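Local atomic coordinates of poly-beta-1,6-N-acetyl-D-glucosamine N-deacetylase (PDB entry 4U10), a protein that binds zinc and probably removes N-acetyl groups from poly-beta-1,6-N-acetyl-D-glucosamine, this chain holding its polysaccharide deacetylase domain. Residues A[146-151]-A[181-186]; A[152-155]-A[160-163]; A[204-209]-A[219-224]. All coordinates share one frame; numbering follows the deposited sequence. Where two conformers were deposited one is given.

The three contacts all lie within the polysaccharide deacetylase region, and contact 1 connects the other two. It holds the zinc ligand His149, and its helix carries Arg183, whose NH1 lies 2.9 Å from Ala163 O of contact 2, a probable hydrogen bond. His150 O, next to the zinc ligand, probably also bonds to Ala163 N (2.9 Å), joining hairpin 151-162 to the metal loop. On the other flank, Lys181 NZ of the same helix makes a salt bridge of 3.0 Å to Asp219 OD2 of contact 3, while His149 packs on Pro209. The centres of contacts 2 and 3 are about 20 Å apart, and the two do not touch.

Contact 1 (A[146-151]-A[181-186]). With ZN (zinc ion), chain C.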
# COMPACT_ATOMS: atom_id res chain seq x y z
N ASP A 146 11.48 -1.96 0.06
CA ASP A 146 12.11 -2.93 -0.76
C ASP A 146 11.99 -4.34 -0.12
O ASP A 146 11.40 -5.26 -0.69
CB ASP A 146 13.59 -2.57 -1.06
CG ASP A 146 14.09 -3.28 -2.33
OD1 ASP A 146 13.31 -3.36 -3.32
OD2 ASP A 146 15.27 -3.68 -2.34
N ASN A 147 12.56 -4.48 1.03
CA ASN A 147 12.54 -5.74 1.77
C ASN A 147 12.37 -5.54 3.29
O ASN A 147 13.06 -6.15 4.10
CB ASN A 147 13.80 -6.52 1.45
CG ASN A 147 13.79 -7.90 2.06
OD1 ASN A 147 12.76 -8.44 2.26
ND2 ASN A 147 14.92 -8.41 2.40
N LEU A 148 11.44 -4.66 3.68
CA LEU A 148 11.10 -4.44 5.10
C LEU A 148 9.61 -4.72 5.43
O LEU A 148 9.03 -4.16 6.39
CB LEU A 148 11.55 -3.03 5.52
CG LEU A 148 13.06 -2.72 5.52
CD1 LEU A 148 13.31 -1.24 5.71
CD2 LEU A 148 13.88 -3.57 6.50
N HIS A 149 9.03 -5.66 4.68
CA HIS A 149 7.67 -6.09 4.90
C HIS A 149 7.76 -7.41 5.62
O HIS A 149 7.27 -8.43 5.13
CB HIS A 149 6.98 -6.30 3.59
CG HIS A 149 5.50 -6.26 3.69
ND1 HIS A 149 4.75 -7.24 4.29
CD2 HIS A 149 4.61 -5.33 3.26
CE1 HIS A 149 3.48 -6.92 4.25
NE2 HIS A 149 3.36 -5.79 3.58
N HIS A 150 8.52 -7.42 6.71
CA HIS A 150 8.75 -8.64 7.54
C HIS A 150 9.06 -8.16 8.95
O HIS A 150 9.21 -6.95 9.17
CB HIS A 150 9.88 -9.52 7.00
CG HIS A 150 11.23 -8.83 6.96
ND1 HIS A 150 12.06 -8.72 8.05
CD2 HIS A 150 11.85 -8.17 5.96
CE1 HIS A 150 13.16 -8.08 7.71
NE2 HIS A 150 13.07 -7.75 6.44
N GLY A 151 9.12 -9.09 9.90
CA GLY A 151 9.63 -8.81 11.23
C GLY A 151 11.13 -8.90 11.41
O GLY A 151 11.85 -9.53 10.62
N LYS A 181 18.77 3.62 11.45
CA LYS A 181 18.40 4.61 10.47
C LYS A 181 18.93 4.28 9.09
O LYS A 181 18.24 4.50 8.07
CB LYS A 181 18.83 6.02 10.86
CG LYS A 181 18.39 7.01 9.78
CD LYS A 181 18.50 8.48 10.16
CE LYS A 181 17.81 9.37 9.14
NZ LYS A 181 16.35 9.05 9.07
N ASN A 182 20.19 3.86 9.02
CA ASN A 182 20.85 3.42 7.80
C ASN A 182 20.07 2.30 7.09
O ASN A 182 19.99 2.25 5.90
CB ASN A 182 22.24 2.82 8.17
CG ASN A 182 23.36 3.86 8.23
OD1 ASN A 182 23.14 5.07 8.07
ND2 ASN A 182 24.59 3.38 8.46
N ARG A 183 19.61 1.34 7.89
CA ARG A 183 18.86 0.20 7.39
C ARG A 183 17.59 0.69 6.67
O ARG A 183 17.33 0.26 5.58
CB ARG A 183 18.49 -0.82 8.50
CG ARG A 183 17.64 -1.99 8.02
CD ARG A 183 17.73 -3.22 8.93
NE ARG A 183 17.32 -2.90 10.31
CZ ARG A 183 16.06 -2.82 10.76
NH1 ARG A 183 15.01 -3.11 9.97
NH2 ARG A 183 15.84 -2.46 12.00
N LEU A 184 16.86 1.65 7.26
CA LEU A 184 15.70 2.23 6.58
C LEU A 184 16.03 3.10 5.36
O LEU A 184 15.41 2.98 4.27
CB LEU A 184 14.89 3.05 7.57
CG LEU A 184 14.55 2.49 8.92
CD1 LEU A 184 13.56 3.42 9.60
CD2 LEU A 184 14.04 1.08 8.90
N VAL A 185 17.01 4.00 5.50
CA VAL A 185 17.38 4.85 4.41
C VAL A 185 17.77 4.01 3.19
O VAL A 185 17.34 4.27 2.09
CB VAL A 185 18.54 5.78 4.77
CG1 VAL A 185 18.98 6.57 3.53
CG2 VAL A 185 18.10 6.75 5.88
N GLN A 186 18.59 2.99 3.36
CA GLN A 186 19.07 2.27 2.16
C GLN A 186 17.99 1.40 1.55
O GLN A 186 17.94 1.28 0.33
CB GLN A 186 20.34 1.46 2.44
CG GLN A 186 21.48 2.32 3.04
CD GLN A 186 21.72 3.65 2.30
OE1 GLN A 186 22.23 4.63 2.87
NE2 GLN A 186 21.31 3.71 1.08
ZN ZN C . 1.62 -4.81 3.09
O HOH W 1 0.55 -3.96 4.38
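Leu148 reaches from the metal-binding loop 146-151 onto helix 177-199, where Arg183 and Leu184 receive it. The loop belongs to the polysaccharide deacetylase (NodB) fold and carries the last ligand of its Asp-His-His metal site: His149 NE2 binds zinc at 2.1 Å, beside a water at 1.9 Å from the metal, with Asp75 and His144 as the other protein ligands. The packed part is small and apolar. With CG of Leu148 anti to its carbonyl carbon (chi1 -65°), the two methyls divide, CD1 to Leu184 and CD2 to Arg183. CD1 meets Leu184 CD2 at 4.0 Å, the two side chains crossing at about a right angle, and both residues are buried. Leu148 directly precedes the zinc ligand, and Asp187 on the same helix accepts bonds from Asp146 N and Asn147 N, tying this loop's backbone to the helix.

Toward solvent the contact between the segments loosens, with no hydrogen bond spanning them. Partly exposed Arg183 is itself well held: NH2 by a salt bridge to Glu175 and a bond to Ala166 O, NH1 by Ala163 O. His150 braces its own loop, giving ND1 to Gly151 O at 2.7 Å, the acceptor in its ring plane although the donor sits well above the carbonyl plane. Leu148 CD2 comes to the edge of the Arg183 guanidinium, in its plane, 3.7 Å from NH1.

Contact 2 (A[152-155]-A[160-163]); sequences VRAN and QLPA
With chi1 at -63°, Val152 sets CG1 anti to its carbonyl carbon and CG2 between that carbon and the backbone N, so that CG1 presses on Ala163 CB at 3.5 Å while CG2 sits near Leu161 O. Leu161 has nearly the same first torsion, -62°, which lays its CD1 against Ala154 CB at 3.6 Å.

Both pairs belong to a short beta hairpin, strand 151-153 with strand 160-162. Its hydrogen-bonded antiparallel pair is Val152 with Leu161: Val152 N donates to Leu161 O at 2.9 Å, and Leu161 N returns a bond to Val152 O at 3.0 Å. Arg153 and Gln160 form the adjoining non-hydrogen-bonded pair, with their side chains on the sheet face away from Val152 and Leu161. Gln160 runs back along the partner strand, placing its CG 3.4 Å from Val152 O; its CA also approaches that oxygen, at 3.3 Å, in a CA-H...O contact. At the loop end, Arg153 NE donates to Asn155 O at 3.0 Å and NH2 to Pro156 O, while Asn155 OD1 accepts from Ser159 N, so Arg153, from the strand, and Asn155, within the loop, hold the connection together. Beyond the hairpin, Arg153 bonds through its backbone to Tyr169.

The chemistry is therefore divided: main-chain bonds set the register and use both polar backbone atoms of Val152, whereas the apolar contacts, Val152 with Ala163 and Leu161 with Ala154, add packing beside those bonds, leaving the strands joined without any side-chain hydrogen bond between them.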
# COMPACT_ATOMS: atom_id res chain seq x y z
N VAL A 152 11.60 -8.24 12.45
CA VAL A 152 12.93 -8.47 13.01
C VAL A 152 12.80 -8.84 14.49
O VAL A 152 11.86 -8.41 15.20
CB VAL A 152 13.79 -7.22 12.94
CG1 VAL A 152 14.02 -6.82 11.49
CG2 VAL A 152 13.14 -6.09 13.73
N ARG A 153 13.76 -9.62 14.97
CA ARG A 153 13.81 -9.88 16.42
C ARG A 153 14.07 -8.55 17.10
O ARG A 153 15.00 -7.82 16.74
CB ARG A 153 14.88 -10.90 16.70
CG ARG A 153 14.84 -11.44 18.12
CD ARG A 153 15.88 -12.52 18.30
NE ARG A 153 16.29 -12.68 19.69
CZ ARG A 153 17.45 -13.24 20.07
NH1 ARG A 153 18.32 -13.70 19.17
NH2 ARG A 153 17.76 -13.34 21.35
N ALA A 154 13.23 -8.18 18.04
CA ALA A 154 13.31 -6.83 18.64
C ALA A 154 13.83 -6.82 20.10
O ALA A 154 13.92 -5.74 20.73
CB ALA A 154 11.94 -6.22 18.61
N ASN A 155 14.06 -8.01 20.66
CA ASN A 155 14.63 -8.15 21.99
C ASN A 155 15.31 -9.51 22.28
O ASN A 155 15.24 -10.46 21.49
CB ASN A 155 13.62 -7.69 23.07
CG ASN A 155 12.56 -8.72 23.42
OD1 ASN A 155 12.75 -9.94 23.31
ND2 ASN A 155 11.43 -8.24 23.93
N GLN A 160 9.18 -10.31 18.17
CA GLN A 160 9.37 -9.85 16.79
C GLN A 160 8.45 -8.68 16.46
O GLN A 160 7.27 -8.76 16.75
CB GLN A 160 9.15 -10.98 15.82
CG GLN A 160 10.43 -11.49 15.23
CD GLN A 160 10.17 -12.37 14.06
OE1 GLN A 160 10.40 -12.00 12.89
NE2 GLN A 160 9.66 -13.55 14.36
N LEU A 161 9.02 -7.60 15.90
CA LEU A 161 8.28 -6.36 15.55
C LEU A 161 8.54 -6.02 14.06
O LEU A 161 9.55 -6.43 13.53
CB LEU A 161 8.76 -5.19 16.40
CG LEU A 161 8.56 -5.31 17.90
CD1 LEU A 161 9.10 -4.08 18.62
CD2 LEU A 161 7.07 -5.54 18.13
N PRO A 162 7.61 -5.28 13.38
CA PRO A 162 7.84 -4.91 11.98
C PRO A 162 9.15 -4.23 11.85
O PRO A 162 9.43 -3.31 12.57
CB PRO A 162 6.67 -3.91 11.69
CG PRO A 162 5.59 -4.29 12.59
CD PRO A 162 6.24 -4.95 13.81
N ALA A 163 9.95 -4.68 10.89
CA ALA A 163 11.27 -4.20 10.66
C ALA A 163 11.42 -2.68 10.52
O ALA A 163 12.45 -2.13 10.85
CB ALA A 163 11.89 -4.91 9.42

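Contact 3 (A[204-209]-A[219-224])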
# COMPACT_ATOMS: atom_id res chain seq x y z
N ARG A 204 6.29 8.44 -5.21
CA ARG A 204 6.20 9.63 -4.39
C ARG A 204 5.28 9.43 -3.19
O ARG A 204 4.86 10.37 -2.50
CB ARG A 204 5.74 10.81 -5.25
CG ARG A 204 4.56 10.50 -6.09
CD ARG A 204 4.19 11.66 -7.05
NE ARG A 204 3.00 11.24 -7.80
CZ ARG A 204 2.41 11.94 -8.75
NH1 ARG A 204 2.91 13.12 -9.09
NH2 ARG A 204 1.31 11.45 -9.33
N ILE A 205 5.02 8.17 -2.87
CA ILE A 205 4.28 7.80 -1.70
C ILE A 205 5.02 6.60 -1.10
O ILE A 205 5.40 5.71 -1.81
CB ILE A 205 2.84 7.33 -2.05
CG1 ILE A 205 2.02 8.41 -2.76
CG2 ILE A 205 2.02 6.82 -0.86
CD1 ILE A 205 0.83 7.81 -3.53
N MSE A 206 5.15 6.62 0.21
CA MSE A 206 5.51 5.39 0.98
C MSE A 206 4.28 4.89 1.64
O MSE A 206 3.61 5.61 2.43
CB MSE A 206 6.68 5.68 1.90
CG MSE A 206 6.86 4.63 3.03
SE MSE A 206 7.41 2.95 2.16
CE MSE A 206 9.24 3.36 1.88
N VAL A 207 3.97 3.61 1.42
CA VAL A 207 2.93 2.99 2.18
C VAL A 207 3.51 2.07 3.22
O VAL A 207 4.24 1.12 2.88
CB VAL A 207 1.93 2.22 1.27
CG1 VAL A 207 0.79 1.67 2.11
CG2 VAL A 207 1.40 3.11 0.13
N TRP A 208 3.13 2.26 4.48
CA TRP A 208 3.83 1.53 5.57
C TRP A 208 3.27 0.13 5.66
O TRP A 208 2.02 -0.03 5.69
CB TRP A 208 3.59 2.23 6.91
CG TRP A 208 4.04 3.66 6.91
CD1 TRP A 208 3.27 4.75 7.16
CD2 TRP A 208 5.38 4.14 6.71
NE1 TRP A 208 4.05 5.88 7.08
CE2 TRP A 208 5.34 5.53 6.80
CE3 TRP A 208 6.61 3.53 6.41
CZ2 TRP A 208 6.46 6.32 6.62
CZ3 TRP A 208 7.69 4.29 6.25
CH2 TRP A 208 7.63 5.68 6.35
N PRO A 209 4.15 -0.90 5.70
CA PRO A 209 3.68 -2.24 6.04
C PRO A 209 2.92 -2.24 7.35
O PRO A 209 3.40 -1.68 8.35
CB PRO A 209 5.02 -3.02 6.22
CG PRO A 209 5.86 -2.42 5.13
CD PRO A 209 5.60 -0.94 5.41
N ASP A 219 11.54 10.15 8.05
CA ASP A 219 12.65 10.93 7.54
C ASP A 219 13.48 10.12 6.51
O ASP A 219 13.99 10.67 5.54
CB ASP A 219 13.55 11.41 8.65
CG ASP A 219 14.70 12.32 8.13
OD1 ASP A 219 14.38 13.43 7.65
OD2 ASP A 219 15.89 11.88 8.13
N ALA A 220 13.56 8.81 6.72
CA ALA A 220 14.22 7.89 5.76
C ALA A 220 13.51 7.90 4.43
O ALA A 220 14.17 7.92 3.40
CB ALA A 220 14.28 6.44 6.30
N ALA A 221 12.17 7.87 4.44
CA ALA A 221 11.35 7.89 3.25
C ALA A 221 11.48 9.24 2.55
O ALA A 221 11.64 9.30 1.30
CB ALA A 221 9.90 7.62 3.58
N LYS A 222 11.36 10.31 3.32
CA LYS A 222 11.50 11.67 2.81
C LYS A 222 12.81 11.84 2.05
O LYS A 222 12.82 12.45 0.99
CB LYS A 222 11.40 12.69 3.96
CG LYS A 222 11.99 14.09 3.70
CD LYS A 222 11.64 14.96 4.91
CE LYS A 222 12.38 16.28 4.99
NZ LYS A 222 11.80 17.14 6.09
N GLN A 223 13.91 11.30 2.56
CA GLN A 223 15.15 11.42 1.83
C GLN A 223 15.14 10.81 0.43
O GLN A 223 16.00 11.16 -0.36
CB GLN A 223 16.32 10.83 2.57
CG GLN A 223 16.75 11.63 3.73
CD GLN A 223 17.99 11.06 4.38
OE1 GLN A 223 18.02 10.82 5.58
NE2 GLN A 223 19.03 10.86 3.58
N SER A 224 14.24 9.86 0.16
CA SER A 224 14.16 9.26 -1.18
C SER A 224 12.97 9.74 -1.98
O SER A 224 12.64 9.15 -3.01
CB SER A 224 14.22 7.74 -1.12
OG SER A 224 15.54 7.35 -0.78
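Ala221 puts its methyl group against both Met206 and Trp208, at the point where helix 215-222 lies against strand 205-207. Strand, helix and the following strand 228-230 make a beta-alpha-beta unit, and 205-207 pairs in parallel with 228-230. The contact is the seam between the strand and its crossover helix, apolar and wholly buried.

The two strand-side residues offer quite different surfaces to the alanine. Met206, modelled as selenomethionine, points its CB toward the helix and meets Ala221 CB at 4.1 Å. Trp208, two residues on, starts off less directly: its first torsion of -58° swings the indole back toward the helix, so that the far corner of the six-membered ring, CH2, also lies 4.1 Å from Ala221 CB. The approach to that ring is oblique. One alanine methyl thus meets both side chains at equal distance, where helix and strand pass with the CA atoms of Met206 and Ala221 6.7 Å apart.

Around this core the indole has further company, since Phe213 stacks with it and His229 meets it with planes at about 55°. Helix 177-199 closes in as well, its Phe188 touching both Met206 and Ala220. The strand also reaches the metal site: Val207 O accepts a hydrogen bond from ND1 of the zinc ligand His144, a second-shell link that would orient the imidazole.

Within the strand segment, the same two side chains pack on each other. Met206 has CG anti to its backbone N (chi1 163°), and this lays the methylene over one face of the indole, offset toward the rim, with CG 3.3 Å from Trp208 CZ3.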